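Local structure of discoidin-2 (Dictyostelium discoideum, 2VM9) at residues R19-Y24 against K59-V64; E50-S55 against I145-E150; I185-K190 against L233-W238; V208-D213 against N241-L246. The protein binds galactose and N-acetylgalactosamine as a homotrimeric, calcium-containing lectin, and may take part in spore formation and the building of the spore coat. One frame throughout, in Å; residues are numbered along the deposited sequence. Where two conformers were deposited one is given.

How the contacts relate
From the N terminus, strand 17-20 and the turn after it come first, and contact 1 closes the loop from there to 59-64. Segment 50-55 leaves from inside that loop and meets 145-150 in contact 2, so the two contacts cross; they touch where Tyr24 N meets Ser53 O. Each pairs strands of a different sheet of the N-terminal beta-sandwich, and their touch joins the two. The chain then passes through the linker to the lectin-like domain, with the centres of contacts 2 and 3 about 63 Å apart. There 185-190 pairs with 233-238 and 208-213 with 241-246, again crossing, and Phe235 packs on Leu246 between the two three-stranded sheets.

Contact 1 (R19-Y24 against K59-V64)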
loop_
_atom_site.group_PDB
_atom_site.type_symbol
_atom_site.label_atom_id
_atom_site.label_comp_id
_atom_site.label_asym_id
_atom_site.label_seq_id
_atom_site.Cartn_x
_atom_site.Cartn_y
_atom_site.Cartn_z
ATOM N N ARG A 19 -19.676 -0.024 -1.428
ATOM C CA ARG A 19 -20.614 1.020 -1.808
ATOM C C ARG A 19 -21.726 0.414 -2.644
ATOM O O ARG A 19 -21.486 -0.057 -3.762
ATOM C CB ARG A 19 -19.906 2.082 -2.645
ATOM C CG ARG A 19 -20.868 3.220 -3.043
ATOM C CD ARG A 19 -20.132 4.329 -3.775
ATOM N NE ARG A 19 -19.729 3.945 -5.130
ATOM C CZ ARG A 19 -20.516 3.968 -6.210
ATOM N NH1 ARG A 19 -21.791 4.302 -6.113
ATOM N NH2 ARG A 19 -20.023 3.630 -7.401
ATOM N N SER A 20 -22.948 0.458 -2.139
ATOM C CA SER A 20 -24.092 0.005 -2.941
ATOM C C SER A 20 -24.649 1.124 -3.837
ATOM O O SER A 20 -24.467 2.333 -3.580
ATOM C CB SER A 20 -25.218 -0.509 -2.020
ATOM O OG SER A 20 -25.581 0.530 -1.103
ATOM N N SER A 21 -25.385 0.699 -4.865
ATOM C CA SER A 21 -26.094 1.595 -5.763
ATOM C C SER A 21 -27.216 2.302 -4.956
ATOM O O SER A 21 -27.285 3.533 -4.912
ATOM C CB SER A 21 -26.679 0.770 -6.910
ATOM O OG SER A 21 -27.306 -0.374 -6.388
ATOM N N THR A 22 -28.098 1.508 -4.337
ATOM C CA THR A 22 -29.162 2.033 -3.469
ATOM C C THR A 22 -29.350 1.018 -2.335
ATOM O O THR A 22 -28.933 -0.159 -2.469
ATOM C CB THR A 22 -30.525 2.224 -4.216
ATOM O OG1 THR A 22 -31.048 0.940 -4.622
ATOM C CG2 THR A 22 -30.363 3.151 -5.456
ATOM N N ASP A 23 -29.981 1.484 -1.254
ATOM C CA ASP A 23 -30.288 0.662 -0.063
ATOM C C ASP A 23 -31.768 0.860 0.221
ATOM O O ASP A 23 -32.248 1.996 0.236
ATOM C CB ASP A 23 -29.553 1.184 1.172
ATOM C CG ASP A 23 -28.068 0.897 1.155
ATOM O OD1 ASP A 23 -27.616 -0.016 0.406
ATOM O OD2 ASP A 23 -27.356 1.582 1.939
ATOM N N TYR A 24 -32.489 -0.226 0.490
ATOM C CA TYR A 24 -33.891 -0.061 0.869
ATOM C C TYR A 24 -34.023 0.965 2.001
ATOM O O TYR A 24 -34.929 1.813 2.008
ATOM C CB TYR A 24 -34.489 -1.395 1.298
ATOM C CG TYR A 24 -35.979 -1.290 1.264
ATOM C CD1 TYR A 24 -36.662 -1.384 0.043
ATOM C CD2 TYR A 24 -36.706 -1.078 2.430
ATOM C CE1 TYR A 24 -38.054 -1.250 -0.014
ATOM C CE2 TYR A 24 -38.108 -0.942 2.388
ATOM C CZ TYR A 24 -38.758 -1.020 1.164
ATOM O OH TYR A 24 -40.141 -0.920 1.106
ATOM N N LYS A 59 -32.117 -3.834 -13.287
ATOM C CA LYS A 59 -30.876 -4.563 -13.622
ATOM C C LYS A 59 -29.612 -3.720 -13.476
ATOM O O LYS A 59 -28.521 -4.133 -13.922
ATOM C CB LYS A 59 -30.968 -5.111 -15.050
ATOM C CG LYS A 59 -32.083 -6.087 -15.217
ATOM C CD LYS A 59 -32.165 -6.579 -16.662
ATOM C CE LYS A 59 -33.022 -5.616 -17.526
ATOM N NZ LYS A 59 -32.940 -6.045 -18.942
ATOM N N ASN A 60 -29.750 -2.583 -12.788
ATOM C CA ASN A 60 -28.680 -1.580 -12.646
ATOM C C ASN A 60 -28.106 -1.439 -11.232
ATOM O O ASN A 60 -27.337 -0.500 -10.965
ATOM C CB ASN A 60 -29.258 -0.226 -13.070
ATOM C CG ASN A 60 -29.761 -0.266 -14.494
ATOM O OD1 ASN A 60 -29.054 -0.744 -15.381
ATOM N ND2 ASN A 60 -30.992 0.183 -14.707
ATOM N N GLN A 61 -28.519 -2.318 -10.320
ATOM C CA GLN A 61 -28.048 -2.227 -8.927
ATOM C C GLN A 61 -26.704 -2.939 -8.796
ATOM O O GLN A 61 -26.345 -3.757 -9.636
ATOM C CB GLN A 61 -29.069 -2.868 -7.973
ATOM C CG GLN A 61 -30.461 -2.230 -8.124
ATOM C CD GLN A 61 -30.402 -0.731 -7.907
ATOM O OE1 GLN A 61 -29.977 -0.247 -6.839
ATOM N NE2 GLN A 61 -30.796 0.026 -8.931
ATOM N N PHE A 62 -25.960 -2.624 -7.739
ATOM C CA PHE A 62 -24.635 -3.223 -7.569
ATOM C C PHE A 62 -24.128 -2.963 -6.178
ATOM O O PHE A 62 -24.634 -2.077 -5.496
ATOM C CB PHE A 62 -23.603 -2.617 -8.576
ATOM C CG PHE A 62 -23.540 -1.092 -8.537
ATOM C CD1 PHE A 62 -22.821 -0.444 -7.535
ATOM C CD2 PHE A 62 -24.174 -0.339 -9.520
ATOM C CE1 PHE A 62 -22.778 0.978 -7.480
ATOM C CE2 PHE A 62 -24.141 1.068 -9.502
ATOM C CZ PHE A 62 -23.451 1.732 -8.454
ATOM N N ILE A 63 -23.095 -3.712 -5.795
ATOM C CA ILE A 63 -22.196 -3.262 -4.729
ATOM C C ILE A 63 -20.800 -3.245 -5.332
ATOM O O ILE A 63 -20.382 -4.222 -5.969
ATOM C CB ILE A 63 -22.184 -4.183 -3.488
ATOM C CG1 ILE A 63 -23.597 -4.442 -2.947
ATOM C CG2 ILE A 63 -21.260 -3.581 -2.379
ATOM C CD1 ILE A 63 -23.604 -5.478 -1.834
ATOM N N VAL A 64 -20.099 -2.138 -5.128
ATOM C CA VAL A 64 -18.686 -2.017 -5.472
ATOM C C VAL A 64 -17.885 -2.278 -4.209
ATOM O O VAL A 64 -18.229 -1.753 -3.145
ATOM C CB VAL A 64 -18.324 -0.593 -5.956
ATOM C CG1 VAL A 64 -16.841 -0.540 -6.353
ATOM C CG2 VAL A 64 -19.221 -0.174 -7.100
#
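Ser21 and Phe62 meet where two strands of the discoidin (F5/8 type C) beta-sandwich, 17-20 and 63-67, run out of their antiparallel pairing. Inside the ladder Arg19 N gives to Val64 O and Val64 N to Arg19 O, and two residues further on Ser21 N reaches Phe62 O at 2.9 Å. Ser21 then uses its side chain in place of backbone: OG lies between its own N and carbonyl carbon (chi1 46°), where it accepts from Phe62 N at 2.9 Å and gives its proton to Gln61 OE1. Its CB lies over the centre of the Phe62 ring, 3.6 Å from the centroid and only 10° off the normal, a CH-pi contact. At the rim of the same ring, in its plane, stands Arg19 NH1, 3.7 Å from Phe62 CE1, with the guanidinium turned 73° to the ring. Arg19 is extended as far as CD and bends at chi3; its NH2 bonds to Ala12 O of the second subunit, placing this corner at the trimer interface. On the loop side Gln61 is folded at chi2, and Thr22 crosses it at about a right angle. Thr22 OG1 also accepts from Ser55 N and Val56 N, so the hydroxyl links this turn to the neighbouring loop. Gln61 OE1 is gripped from opposite faces of its amide plane, by Ser21 OG and Thr22 OG1, each at 2.7 Å.

Contact 2 (E50-S55 against I145-E150)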
loop_
_atom_site.group_PDB
_atom_site.type_symbol
_atom_site.label_atom_id
_atom_site.label_comp_id
_atom_site.label_asym_id
_atom_site.label_seq_id
_atom_site.Cartn_x
_atom_site.Cartn_y
_atom_site.Cartn_z
ATOM N N GLU A 50 -30.820 -9.421 7.210
ATOM C CA GLU A 50 -29.639 -10.272 7.093
ATOM C C GLU A 50 -29.231 -10.332 5.613
ATOM O O GLU A 50 -29.278 -11.393 4.951
ATOM C CB GLU A 50 -29.951 -11.647 7.683
ATOM C CG GLU A 50 -30.189 -11.534 9.206
ATOM C CD GLU A 50 -30.591 -12.849 9.847
ATOM O OE1 GLU A 50 -31.081 -13.727 9.131
ATOM O OE2 GLU A 50 -30.417 -12.980 11.066
ATOM N N SER A 51 -28.896 -9.161 5.074
ATOM C CA SER A 51 -28.550 -8.985 3.662
ATOM C C SER A 51 -28.299 -7.495 3.427
ATOM O O SER A 51 -28.778 -6.644 4.180
ATOM C CB SER A 51 -29.718 -9.395 2.720
ATOM O OG SER A 51 -30.890 -8.562 2.957
ATOM N N TRP A 52 -27.596 -7.182 2.347
ATOM C CA TRP A 52 -27.836 -5.878 1.711
ATOM C C TRP A 52 -29.132 -6.056 0.909
ATOM O O TRP A 52 -29.315 -7.093 0.243
ATOM C CB TRP A 52 -26.713 -5.541 0.734
ATOM C CG TRP A 52 -27.114 -4.466 -0.258
ATOM C CD1 TRP A 52 -27.435 -3.161 0.032
ATOM C CD2 TRP A 52 -27.213 -4.602 -1.681
ATOM N NE1 TRP A 52 -27.727 -2.482 -1.126
ATOM C CE2 TRP A 52 -27.613 -3.333 -2.194
ATOM C CE3 TRP A 52 -27.015 -5.665 -2.573
ATOM C CZ2 TRP A 52 -27.797 -3.093 -3.567
ATOM C CZ3 TRP A 52 -27.216 -5.430 -3.957
ATOM C CH2 TRP A 52 -27.592 -4.159 -4.431
ATOM N N SER A 53 -30.014 -5.057 0.937
ATOM C CA SER A 53 -31.183 -5.076 0.026
ATOM C C SER A 53 -31.265 -3.724 -0.686
ATOM O O SER A 53 -31.244 -2.670 -0.012
ATOM C CB SER A 53 -32.483 -5.328 0.801
ATOM O OG SER A 53 -32.449 -6.568 1.503
ATOM N N SER A 54 -31.392 -3.742 -2.019
ATOM C CA SER A 54 -31.437 -2.494 -2.781
ATOM C C SER A 54 -32.733 -1.724 -2.479
ATOM O O SER A 54 -33.666 -2.254 -1.876
ATOM C CB SER A 54 -31.331 -2.767 -4.293
ATOM O OG SER A 54 -32.548 -3.308 -4.756
ATOM N N SER A 55 -32.791 -0.471 -2.921
ATOM C CA SER A 55 -34.062 0.243 -2.893
ATOM C C SER A 55 -34.842 0.075 -4.207
ATOM O O SER A 55 -36.029 -0.278 -4.214
ATOM C CB SER A 55 -33.877 1.726 -2.576
ATOM O OG SER A 55 -35.171 2.334 -2.514
ATOM N N ILE A 145 -33.782 -7.669 -4.672
ATOM C CA ILE A 145 -32.338 -7.744 -4.805
ATOM C C ILE A 145 -31.784 -7.670 -3.370
ATOM O O ILE A 145 -31.632 -6.594 -2.802
ATOM C CB ILE A 145 -31.799 -6.615 -5.672
ATOM C CG1 ILE A 145 -32.345 -6.762 -7.102
ATOM C CG2 ILE A 145 -30.253 -6.616 -5.650
ATOM C CD1 ILE A 145 -32.087 -5.520 -7.994
ATOM N N SER A 146 -31.526 -8.843 -2.809
ATOM C CA SER A 146 -31.014 -8.977 -1.454
ATOM C C SER A 146 -29.949 -10.061 -1.494
ATOM O O SER A 146 -30.154 -11.144 -2.065
ATOM C CB SER A 146 -32.135 -9.372 -0.463
ATOM O OG SER A 146 -33.180 -8.398 -0.428
ATOM N N LEU A 147 -28.794 -9.788 -0.883
ATOM C CA LEU A 147 -27.749 -10.799 -0.909
ATOM C C LEU A 147 -26.781 -10.625 0.242
ATOM O O LEU A 147 -26.694 -9.541 0.866
ATOM C CB LEU A 147 -26.977 -10.804 -2.240
ATOM C CG LEU A 147 -26.107 -9.553 -2.495
ATOM C CD1 LEU A 147 -24.717 -9.683 -1.876
ATOM C CD2 LEU A 147 -25.982 -9.258 -3.977
ATOM N N ARG A 148 -26.065 -11.712 0.512
ATOM C CA ARG A 148 -24.874 -11.690 1.340
ATOM C C ARG A 148 -23.763 -12.295 0.484
ATOM O O ARG A 148 -24.042 -13.036 -0.449
ATOM C CB ARG A 148 -25.066 -12.498 2.624
ATOM C CG ARG A 148 -26.058 -11.844 3.593
ATOM C CD ARG A 148 -26.395 -12.804 4.764
ATOM N NE ARG A 148 -27.268 -13.879 4.269
ATOM C CZ ARG A 148 -27.595 -14.967 4.967
ATOM N NH1 ARG A 148 -27.122 -15.139 6.213
ATOM N NH2 ARG A 148 -28.368 -15.907 4.414
ATOM N N TRP A 149 -22.509 -11.945 0.783
ATOM C CA TRP A 149 -21.411 -12.351 -0.081
ATOM C C TRP A 149 -20.072 -12.236 0.616
ATOM O O TRP A 149 -19.958 -11.618 1.691
ATOM C CB TRP A 149 -21.393 -11.536 -1.390
ATOM C CG TRP A 149 -21.085 -10.071 -1.231
ATOM C CD1 TRP A 149 -21.442 -9.233 -0.189
ATOM C CD2 TRP A 149 -20.361 -9.267 -2.161
ATOM N NE1 TRP A 149 -20.960 -7.949 -0.437
ATOM C CE2 TRP A 149 -20.328 -7.947 -1.651
ATOM C CE3 TRP A 149 -19.759 -9.528 -3.401
ATOM C CZ2 TRP A 149 -19.677 -6.900 -2.326
ATOM C CZ3 TRP A 149 -19.134 -8.501 -4.070
ATOM C CH2 TRP A 149 -19.106 -7.190 -3.534
ATOM N N GLU A 150 -19.076 -12.852 -0.013
ATOM C CA GLU A 150 -17.702 -12.718 0.409
ATOM C C GLU A 150 -16.833 -12.790 -0.834
ATOM O O GLU A 150 -17.202 -13.403 -1.855
ATOM C CB GLU A 150 -17.337 -13.812 1.415
ATOM C CG GLU A 150 -15.876 -13.761 1.949
ATOM C CD GLU A 150 -15.537 -12.417 2.611
ATOM O OE1 GLU A 150 -15.474 -12.374 3.853
ATOM O OE2 GLU A 150 -15.310 -11.423 1.888
#
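The Trp52 indole meets Leu147 at its edge, where Leu147 CG lies in the ring plane and Leu147 CD2 is 4.0 Å from Trp52 CE3. Over one face, offset toward the rim, sits the backbone N of Ser54. Ile145 lies alongside, pointing the same way, and brings CG2 to 3.7 Å from Trp52 CZ3. Trp52 CG is anti to its backbone N (chi1 161°); the ring packs against Ile63, Ser20 and Ser33, and NE1 bonds to Thr22 O. This is the interior of the discoidin beta-sandwich: short strand 52-53 pairs antiparallel with 146-153, Trp52 and Leu147 exchanging N-H...O=C bonds, and its indole reaches residues of the other sheet. Ser54 N adds a bond to Ile145 O at 3.0 Å. The opposite side of the ladder is polar. Ser53 OG lies 2.8 Å from Ser146 OG and 2.9 Å from Ser51 OG, a buried chain of hydroxyls that Ser146 OG extends to Gln86 OE1. Further along, Arg148 lays its CD 3.2 Å from Glu50 O and bends at chi3, its NE bonding to Gly80 O and its NH2 to Asn118 OD1. Glu50 OE2 takes a salt bridge from Lys41 NZ and a bond from the backbone N of Asn39, a calcium ligand.

Contact 3 (I185-K190 against L233-W238); sequences IVRHVK and LTFITW
Ile185 and Arg187 pair with Phe235 and Leu233 through two antiparallel hydrogen-bonded pairs, four N-H...O=C bonds in all, the strand segments running at 158° and their axes approaching to 4.7 Å. On the face shared by those four residues, Phe235 is the hub. Leu233 CD1, from two residues back on the same strand, sits over the centre of its ring, 3.6 Å above the plane. Ile185 comes obliquely: its CG1 stands between the backbone N and carbonyl carbon (chi1 59°), and CD1 ends 3.4 Å from Phe235 CD2. Arg187 crosses the ring side chain at about a right angle and brings CG to 3.7 Å from Phe235 CE2. The chain bends at chi2 (-65°), and Ile185 CD1 lies over one face of the guanidinium, toward its rim, while NH1 bonds to Val186 O, NE to Ile171 O, and NH2 makes a salt bridge with Asp173. On the other face of the sheet Val186 CG2 meets Thr234 OG1 at 3.6 Å, a hydroxyl also bonded to Glu224. Phe235 also packs on Leu246 of the facing sheet, as befits the small antiparallel beta-sandwich of an H-type lectin, whose strand 230-237 leads straight into Trp238 of the carbohydrate site.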
loop_
_atom_site.group_PDB
_atom_site.type_symbol
_atom_site.label_atom_id
_atom_site.label_comp_id
_atom_site.label_asym_id
_atom_site.label_seq_id
_atom_site.Cartn_x
_atom_site.Cartn_y
_atom_site.Cartn_z
ATOM N N ILE A 185 38.933 -3.089 5.793
ATOM C CA ILE A 185 38.567 -1.909 6.576
ATOM C C ILE A 185 37.055 -1.826 6.606
ATOM O O ILE A 185 36.384 -2.265 5.669
ATOM C CB ILE A 185 39.188 -0.625 6.047
ATOM C CG1 ILE A 185 38.813 -0.315 4.592
ATOM C CG2 ILE A 185 40.683 -0.651 6.221
ATOM C CD1 ILE A 185 37.449 0.479 4.509
ATOM N N VAL A 186 36.533 -1.280 7.687
ATOM C CA VAL A 186 35.104 -1.220 7.862
ATOM C C VAL A 186 34.727 0.246 7.800
ATOM O O VAL A 186 35.372 1.076 8.458
ATOM C CB VAL A 186 34.693 -1.805 9.246
ATOM C CG1 VAL A 186 33.287 -1.350 9.626
ATOM C CG2 VAL A 186 34.784 -3.288 9.225
ATOM N N ARG A 187 33.700 0.556 7.023
ATOM C CA ARG A 187 33.075 1.867 7.084
ATOM C C ARG A 187 31.690 1.680 7.652
ATOM O O ARG A 187 30.887 0.928 7.099
ATOM C CB ARG A 187 32.987 2.509 5.694
ATOM C CG ARG A 187 34.331 2.908 5.126
ATOM C CD ARG A 187 34.954 4.019 5.967
ATOM N NE ARG A 187 36.315 4.342 5.553
ATOM C CZ ARG A 187 37.423 3.858 6.119
ATOM N NH1 ARG A 187 37.357 2.997 7.133
ATOM N NH2 ARG A 187 38.615 4.247 5.674
ATOM N N HIS A 188 31.400 2.371 8.758
ATOM C CA HIS A 188 30.070 2.247 9.317
ATOM C C HIS A 188 29.129 3.230 8.677
ATOM O O HIS A 188 29.438 4.414 8.513
ATOM C CB HIS A 188 30.013 2.361 10.841
ATOM C CG HIS A 188 28.639 2.120 11.378
ATOM N ND1 HIS A 188 28.111 0.855 11.525
ATOM C CD2 HIS A 188 27.659 2.982 11.737
ATOM C CE1 HIS A 188 26.876 0.949 11.983
ATOM N NE2 HIS A 188 26.580 2.228 12.120
ATOM N N VAL A 189 27.988 2.706 8.249
ATOM C CA VAL A 189 26.967 3.461 7.560
ATOM C C VAL A 189 25.763 3.589 8.490
ATOM O O VAL A 189 25.294 2.610 9.046
ATOM C CB VAL A 189 26.580 2.766 6.227
ATOM C CG1 VAL A 189 25.530 3.572 5.468
ATOM C CG2 VAL A 189 27.847 2.543 5.351
ATOM N N LYS A 190 25.288 4.808 8.671
ATOM C CA LYS A 190 24.068 5.031 9.446
ATOM C C LYS A 190 22.958 5.330 8.447
ATOM O O LYS A 190 23.138 6.164 7.556
ATOM C CB LYS A 190 24.283 6.208 10.410
ATOM C CG LYS A 190 23.114 6.458 11.356
ATOM C CD LYS A 190 23.368 7.690 12.239
ATOM C CE LYS A 190 22.132 8.603 12.275
ATOM N NZ LYS A 190 21.762 9.133 10.900
ATOM N N LEU A 233 30.008 -1.586 5.999
ATOM C CA LEU A 233 30.525 -2.009 4.686
ATOM C C LEU A 233 31.972 -2.406 4.935
ATOM O O LEU A 233 32.807 -1.553 5.270
ATOM C CB LEU A 233 30.453 -0.867 3.691
ATOM C CG LEU A 233 30.510 -1.244 2.186
ATOM C CD1 LEU A 233 31.542 -2.315 1.894
ATOM C CD2 LEU A 233 29.168 -1.681 1.663
ATOM N N THR A 234 32.248 -3.703 4.838
ATOM C CA THR A 234 33.595 -4.175 5.005
ATOM C C THR A 234 34.209 -4.231 3.599
ATOM O O THR A 234 33.680 -4.935 2.734
ATOM C CB THR A 234 33.616 -5.550 5.683
ATOM O OG1 THR A 234 33.009 -5.442 6.991
ATOM C CG2 THR A 234 35.064 -6.035 5.819
ATOM N N PHE A 235 35.275 -3.446 3.395
ATOM C CA PHE A 235 35.996 -3.415 2.121
ATOM C C PHE A 235 37.148 -4.379 2.296
ATOM O O PHE A 235 37.828 -4.353 3.327
ATOM C CB PHE A 235 36.528 -2.018 1.833
ATOM C CG PHE A 235 35.445 -1.008 1.546
ATOM C CD1 PHE A 235 35.111 -0.707 0.236
ATOM C CD2 PHE A 235 34.787 -0.347 2.589
ATOM C CE1 PHE A 235 34.130 0.238 -0.052
ATOM C CE2 PHE A 235 33.774 0.587 2.319
ATOM C CZ PHE A 235 33.446 0.890 0.988
ATOM N N ILE A 236 37.387 -5.203 1.285
ATOM C CA ILE A 236 38.322 -6.303 1.441
ATOM C C ILE A 236 39.251 -6.373 0.233
ATOM O O ILE A 236 38.789 -6.252 -0.910
ATOM C CB ILE A 236 37.516 -7.624 1.512
ATOM C CG1 ILE A 236 36.488 -7.567 2.658
ATOM C CG2 ILE A 236 38.455 -8.834 1.585
ATOM C CD1 ILE A 236 35.444 -8.658 2.576
ATOM N N THR A 237 40.545 -6.568 0.488
ATOM C CA THR A 237 41.433 -7.043 -0.557
ATOM C C THR A 237 42.338 -8.129 0.032
ATOM O O THR A 237 42.324 -8.380 1.231
ATOM C CB THR A 237 42.231 -5.865 -1.229
ATOM O OG1 THR A 237 42.843 -6.340 -2.437
ATOM C CG2 THR A 237 43.308 -5.290 -0.286
ATOM N N TRP A 238 43.115 -8.781 -0.821
ATOM C CA TRP A 238 43.985 -9.855 -0.352
ATOM C C TRP A 238 45.074 -10.018 -1.394
ATOM O O TRP A 238 45.270 -9.114 -2.235
ATOM C CB TRP A 238 43.198 -11.144 -0.004
ATOM C CG TRP A 238 42.450 -11.806 -1.161
ATOM C CD1 TRP A 238 42.806 -12.954 -1.798
ATOM C CD2 TRP A 238 41.228 -11.361 -1.783
ATOM N NE1 TRP A 238 41.889 -13.265 -2.781
ATOM C CE2 TRP A 238 40.910 -12.300 -2.794
ATOM C CE3 TRP A 238 40.372 -10.264 -1.584
ATOM C CZ2 TRP A 238 39.788 -12.160 -3.627
ATOM C CZ3 TRP A 238 39.242 -10.127 -2.394
ATOM C CH2 TRP A 238 38.962 -11.077 -3.420
#

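Contact 4 (V208-D213 against N241-L246)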
loop_
_atom_site.group_PDB
_atom_site.type_symbol
_atom_site.label_atom_id
_atom_site.label_comp_id
_atom_site.label_asym_id
_atom_site.label_seq_id
_atom_site.Cartn_x
_atom_site.Cartn_y
_atom_site.Cartn_z
ATOM N N VAL A 208 36.117 1.719 -9.000
ATOM C CA VAL A 208 37.323 0.971 -8.668
ATOM C C VAL A 208 38.530 1.846 -8.955
ATOM O O VAL A 208 38.664 2.369 -10.055
ATOM C CB VAL A 208 37.421 -0.320 -9.486
ATOM C CG1 VAL A 208 38.855 -0.923 -9.339
ATOM C CG2 VAL A 208 36.336 -1.302 -9.063
ATOM N N ASP A 209 39.400 2.014 -7.958
ATOM C CA ASP A 209 40.673 2.678 -8.180
ATOM C C ASP A 209 41.655 1.765 -7.446
ATOM O O ASP A 209 41.773 1.835 -6.238
ATOM C CB ASP A 209 40.665 4.083 -7.566
ATOM C CG ASP A 209 41.935 4.872 -7.870
ATOM O OD1 ASP A 209 42.901 4.295 -8.428
ATOM O OD2 ASP A 209 41.930 6.093 -7.590
ATOM N N ALA A 210 42.289 0.858 -8.180
ATOM C CA ALA A 210 43.063 -0.241 -7.553
ATOM C C ALA A 210 44.125 -0.770 -8.481
ATOM O O ALA A 210 43.936 -0.845 -9.714
ATOM C CB ALA A 210 42.149 -1.395 -7.144
ATOM N N HIS A 211 45.223 -1.213 -7.881
ATOM C CA HIS A 211 46.305 -1.759 -8.655
ATOM C C HIS A 211 46.173 -3.270 -8.656
ATOM O O HIS A 211 45.818 -3.882 -7.638
ATOM C CB HIS A 211 47.656 -1.347 -8.035
ATOM C CG HIS A 211 48.747 -1.227 -9.052
ATOM N ND1 HIS A 211 48.984 -0.056 -9.746
ATOM C CD2 HIS A 211 49.637 -2.135 -9.522
ATOM C CE1 HIS A 211 49.986 -0.244 -10.590
ATOM N NE2 HIS A 211 50.396 -1.497 -10.480
ATOM N N THR A 212 46.441 -3.882 -9.808
ATOM C CA THR A 212 46.519 -5.335 -9.844
ATOM C C THR A 212 47.786 -5.784 -9.099
ATOM O O THR A 212 48.724 -4.987 -8.887
ATOM C CB THR A 212 46.497 -5.877 -11.282
ATOM O OG1 THR A 212 47.618 -5.350 -12.026
ATOM C CG2 THR A 212 45.102 -5.514 -11.967
ATOM N N ASP A 213 47.789 -7.048 -8.705
ATOM C CA ASP A 213 48.938 -7.694 -8.058
ATOM C C ASP A 213 49.515 -8.618 -9.128
ATOM O O ASP A 213 49.020 -9.744 -9.339
ATOM C CB ASP A 213 48.439 -8.500 -6.849
ATOM C CG ASP A 213 49.536 -9.336 -6.191
ATOM O OD1 ASP A 213 50.706 -9.064 -6.506
ATOM O OD2 ASP A 213 49.205 -10.197 -5.319
ATOM N N ASN A 241 47.375 -6.823 -3.542
ATOM C CA ASN A 241 46.742 -5.700 -4.219
ATOM C C ASN A 241 46.755 -4.445 -3.387
ATOM O O ASN A 241 46.420 -4.487 -2.208
ATOM C CB ASN A 241 45.290 -6.025 -4.551
ATOM C CG ASN A 241 45.180 -7.086 -5.619
ATOM O OD1 ASN A 241 45.338 -8.270 -5.343
ATOM N ND2 ASN A 241 44.879 -6.658 -6.836
ATOM N N ALA A 242 47.109 -3.342 -4.028
ATOM C CA ALA A 242 47.024 -2.008 -3.425
ATOM C C ALA A 242 45.720 -1.402 -3.939
ATOM O O ALA A 242 45.597 -1.060 -5.124
ATOM C CB ALA A 242 48.225 -1.168 -3.858
ATOM N N VAL A 243 44.733 -1.278 -3.054
ATOM C CA VAL A 243 43.442 -0.684 -3.445
ATOM C C VAL A 243 43.420 0.767 -2.966
ATOM O O VAL A 243 43.553 1.018 -1.771
ATOM C CB VAL A 243 42.253 -1.456 -2.831
ATOM C CG1 VAL A 243 40.918 -0.708 -3.086
ATOM C CG2 VAL A 243 42.216 -2.905 -3.365
ATOM N N TYR A 244 43.286 1.710 -3.910
ATOM C CA TYR A 244 43.335 3.148 -3.601
ATOM C C TYR A 244 41.988 3.651 -3.082
ATOM O O TYR A 244 41.916 4.359 -2.065
ATOM C CB TYR A 244 43.749 3.907 -4.875
ATOM C CG TYR A 244 44.056 5.359 -4.674
ATOM C CD1 TYR A 244 45.381 5.776 -4.533
ATOM C CD2 TYR A 244 43.041 6.310 -4.623
ATOM C CE1 TYR A 244 45.688 7.100 -4.373
ATOM C CE2 TYR A 244 43.340 7.657 -4.443
ATOM C CZ TYR A 244 44.679 8.030 -4.328
ATOM O OH TYR A 244 45.026 9.349 -4.150
ATOM N N ASP A 245 40.913 3.265 -3.768
ATOM C CA ASP A 245 39.557 3.573 -3.294
ATOM C C ASP A 245 38.553 2.618 -3.956
ATOM O O ASP A 245 38.823 2.039 -5.025
ATOM C CB ASP A 245 39.186 5.035 -3.630
ATOM C CG ASP A 245 38.007 5.556 -2.804
ATOM O OD1 ASP A 245 37.687 4.952 -1.767
ATOM O OD2 ASP A 245 37.405 6.588 -3.193
ATOM N N LEU A 246 37.422 2.420 -3.288
ATOM C CA LEU A 246 36.283 1.687 -3.861
ATOM C C LEU A 246 35.054 2.401 -3.390
ATOM O O LEU A 246 35.041 2.919 -2.257
ATOM C CB LEU A 246 36.215 0.254 -3.323
ATOM C CG LEU A 246 37.307 -0.715 -3.773
ATOM C CD1 LEU A 246 37.267 -1.958 -2.870
ATOM C CD2 LEU A 246 37.123 -1.073 -5.250
HETATM O O HOH W 1 49.039 -3.982 -6.220
#
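Asp209 O takes two donors from the facing strand, Tyr244 N at 2.8 Å and Asp245 N at 3.0 Å: both residues stand opposite Asp209, a classic beta bulge. Asp209 N completes the pair by giving to Asp245 O. Past the bulge His211 N reaches Ala242 O at 2.8 Å, nearly straight at 175°. Where the ladder ends, Asn241 lends its side chain: ND2 sits in the plane of the His211 carbonyl, on a lone pair of O, 3.0 Å away, and also bonds to Gln216 O. Its OD1 accepts from Arg218, which the salt-bridged Asp213 holds as well. A water bridges the two segments, giving to Thr212 O and accepting from Ala242 N. Asp209 CG is anti to its backbone N (chi1 -175°), and the carboxylate lies beside Tyr244, 26° from the ring plane, with Asp209 OD2 3.2 Å from Tyr244 CD2. Its OD1 is bonded by Gln216 NE2 of the third subunit, whose Trp238 packs on it, so this carbohydrate-binding aspartate sits at a subunit boundary. On the other face Val208 CG2 meets Leu246 CD2 at 3.9 Å, both touching Trp219 of strand 216-224. Strand 200-211, an outermost one within its chain, is continued by an antiparallel strand of the third subunit.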